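Local coordinates for protein NADPH-flavin oxidoreductase (Vibrio harveyi, PDB 1BKJ) that uses NADPH to reduce FMN to FMNH2, supplying the reduced flavin to luciferase for bioluminescence, at residues Leu35-Ser40 with Ser108-Gln113. Numbering follows the deposited sequence.
Sequences LAASSS and SGIMAQ. With FMN (flavin mononucleotide), chain F.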
loop_
_atom_site.group_PDB
_atom_site.type_symbol
_atom_site.label_atom_id
_atom_site.label_comp_id
_atom_site.label_asym_id
_atom_site.label_seq_id
_atom_site.Cartn_x
_atom_site.Cartn_y
_atom_site.Cartn_z
ATOM N N LEU A 35 6.451 -9.308 6.762
ATOM C CA LEU A 35 5.756 -9.420 8.043
ATOM C C LEU A 35 6.077 -8.291 9.020
ATOM O O LEU A 35 5.219 -7.898 9.798
ATOM C CB LEU A 35 6.018 -10.777 8.694
ATOM C CG LEU A 35 5.389 -12.002 8.032
ATOM C CD1 LEU A 35 5.881 -13.224 8.758
ATOM C CD2 LEU A 35 3.881 -11.939 8.066
ATOM N N ALA A 36 7.270 -7.714 8.890
ATOM C CA ALA A 36 7.737 -6.606 9.725
ATOM C C ALA A 36 7.065 -5.254 9.399
ATOM O O ALA A 36 7.314 -4.253 10.084
ATOM C CB ALA A 36 9.271 -6.479 9.626
ATOM N N ALA A 37 6.212 -5.227 8.368
ATOM C CA ALA A 37 5.498 -4.005 7.965
ATOM C C ALA A 37 4.442 -3.588 8.997
ATOM O O ALA A 37 3.923 -4.437 9.726
ATOM C CB ALA A 37 4.825 -4.220 6.621
ATOM N N SER A 38 4.132 -2.286 9.054
ATOM C CA SER A 38 3.090 -1.760 9.948
ATOM C C SER A 38 1.754 -2.384 9.542
ATOM O O SER A 38 1.549 -2.699 8.367
ATOM C CB SER A 38 2.972 -0.240 9.807
ATOM O OG SER A 38 4.107 0.426 10.308
ATOM N N SER A 39 0.844 -2.517 10.496
ATOM C CA SER A 39 -0.456 -3.117 10.239
ATOM C C SER A 39 -1.531 -2.273 10.933
ATOM O O SER A 39 -1.388 -1.956 12.121
ATOM C CB SER A 39 -0.454 -4.557 10.760
ATOM O OG SER A 39 -1.750 -5.127 10.699
ATOM N N SER A 40 -2.585 -1.903 10.194
ATOM C CA SER A 40 -3.687 -1.092 10.733
ATOM C C SER A 40 -4.377 -1.814 11.869
ATOM O O SER A 40 -4.862 -2.924 11.676
ATOM C CB SER A 40 -4.725 -0.767 9.658
ATOM O OG SER A 40 -4.164 -0.092 8.556
ATOM N N SER A 108 -1.748 -4.095 2.165
ATOM C CA SER A 108 -1.153 -5.017 1.173
ATOM C C SER A 108 -0.013 -4.326 0.444
ATOM O O SER A 108 1.023 -4.928 0.230
ATOM C CB SER A 108 -2.178 -5.483 0.147
ATOM O OG SER A 108 -3.059 -6.435 0.719
ATOM N N GLY A 109 -0.222 -3.051 0.111
ATOM C CA GLY A 109 0.783 -2.236 -0.554
ATOM C C GLY A 109 2.016 -2.025 0.326
ATOM O O GLY A 109 3.144 -2.151 -0.150
ATOM N N ILE A 110 1.803 -1.736 1.614
ATOM C CA ILE A 110 2.888 -1.543 2.590
ATOM C C ILE A 110 3.710 -2.840 2.715
ATOM O O ILE A 110 4.929 -2.819 2.581
ATOM C CB ILE A 110 2.324 -1.158 3.993
ATOM C CG1 ILE A 110 1.615 0.190 3.913
ATOM C CG2 ILE A 110 3.433 -1.091 5.057
ATOM C CD1 ILE A 110 0.790 0.495 5.115
ATOM N N MET A 111 3.024 -3.958 2.940
ATOM C CA MET A 111 3.681 -5.254 3.081
ATOM C C MET A 111 4.463 -5.675 1.833
ATOM O O MET A 111 5.630 -6.102 1.945
ATOM C CB MET A 111 2.662 -6.337 3.450
ATOM C CG MET A 111 3.284 -7.686 3.647
ATOM S SD MET A 111 2.165 -8.946 4.084
ATOM C CE MET A 111 2.218 -8.775 5.814
ATOM N N ALA A 112 3.817 -5.553 0.667
ATOM C CA ALA A 112 4.426 -5.916 -0.609
ATOM C C ALA A 112 5.666 -5.109 -0.940
ATOM O O ALA A 112 6.630 -5.657 -1.484
ATOM C CB ALA A 112 3.430 -5.821 -1.717
ATOM N N GLN A 113 5.664 -3.827 -0.571
ATOM C CA GLN A 113 6.813 -2.983 -0.825
ATOM C C GLN A 113 7.996 -3.390 0.037
ATOM O O GLN A 113 9.128 -3.297 -0.414
ATOM C CB GLN A 113 6.469 -1.493 -0.701
ATOM C CG GLN A 113 7.588 -0.512 -1.102
ATOM C CD GLN A 113 8.160 -0.721 -2.511
ATOM O OE1 GLN A 113 7.528 -1.314 -3.380
ATOM N NE2 GLN A 113 9.358 -0.204 -2.735
HETATM N N1 FMN F . -1.027 3.821 15.082
HETATM C C2 FMN F . -1.520 4.815 15.888
HETATM O O2 FMN F . -1.102 5.002 17.011
HETATM N N3 FMN F . -2.555 5.537 15.292
HETATM C C4 FMN F . -3.080 5.399 13.998
HETATM O O4 FMN F . -3.962 6.181 13.622
HETATM C C4A FMN F . -2.514 4.263 13.267
HETATM N N5 FMN F . -2.906 4.127 11.929
HETATM C C5A FMN F . -2.312 3.184 11.086
HETATM C C6 FMN F . -2.745 3.124 9.770
HETATM C C7 FMN F . -2.092 2.273 8.882
HETATM C C7M FMN F . -2.321 2.524 7.385
HETATM C C8 FMN F . -1.091 1.340 9.348
HETATM C C8M FMN F . -0.403 0.343 8.455
HETATM C C9 FMN F . -0.701 1.331 10.689
HETATM C C9A FMN F . -1.264 2.307 11.590
HETATM N N10 FMN F . -0.838 2.473 12.952
HETATM C C10 FMN F . -1.437 3.465 13.782
HETATM C "C1'" FMN F . 0.292 1.872 13.456
HETATM C "C2'" FMN F . 0.133 0.608 14.323
HETATM O "O2'" FMN F . -1.056 0.305 15.011
HETATM C "C3'" FMN F . 1.079 -0.502 14.103
HETATM O "O3'" FMN F . 1.655 -0.617 12.828
HETATM C "C4'" FMN F . 1.026 -1.763 14.911
HETATM O "O4'" FMN F . 0.132 -1.936 16.005
HETATM C "C5'" FMN F . 2.102 -2.757 14.709
HETATM O "O5'" FMN F . 3.148 -2.136 15.501
HETATM P P FMN F . 4.547 -1.637 14.955
HETATM O O1P FMN F . 5.210 -2.895 14.621
HETATM O O2P FMN F . 5.114 -0.949 16.115
HETATM O O3P FMN F . 4.332 -0.757 13.787
#
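Ala37 points its CB at the helix and sets it down between two neighbours, 3.8 Å from CG2 of Ile110 and 3.9 Å from the backbone CA of Met111. No hydrogen bond crosses here; the contact is apolar. Met111 runs extended through chi1 and chi2, then turns at chi3 (-89°), and its terminal CE comes to 4.2 Å from Leu35 CD2. Ile110 works in two directions. Its CG2, anti to the backbone N, packs on Ala37, while CD1 reaches the flavin, 3.5 Å from the methyl C8M of FMN. The loop holds the same cofactor through Ser39 N, which donates to the ribityl O3' of FMN at 3.1 Å (N-H...O 152°). Ser40 OG packs against C7 of the dimethylbenzene ring at 3.2 Å. Behind these, Asp107 OD1 is hydrogen-bonded to Ser40 OG, and Gln44 N to Ser39 OG. The second subunit supplies His11, Arg15, Lys167 and Arg169 to this FMN, and its Arg169 also hydrogen-bonds Ala37 O, so the pocket straddles the dimer interface, as in other nitroreductase-family enzymes. The contact lays the loop between helix 24-35 and strand 46-50 against helix 98-121, whose Ser108 and Ala112 pack on strand 149-158 and whose Met111 meets Val46 of strand 46-50.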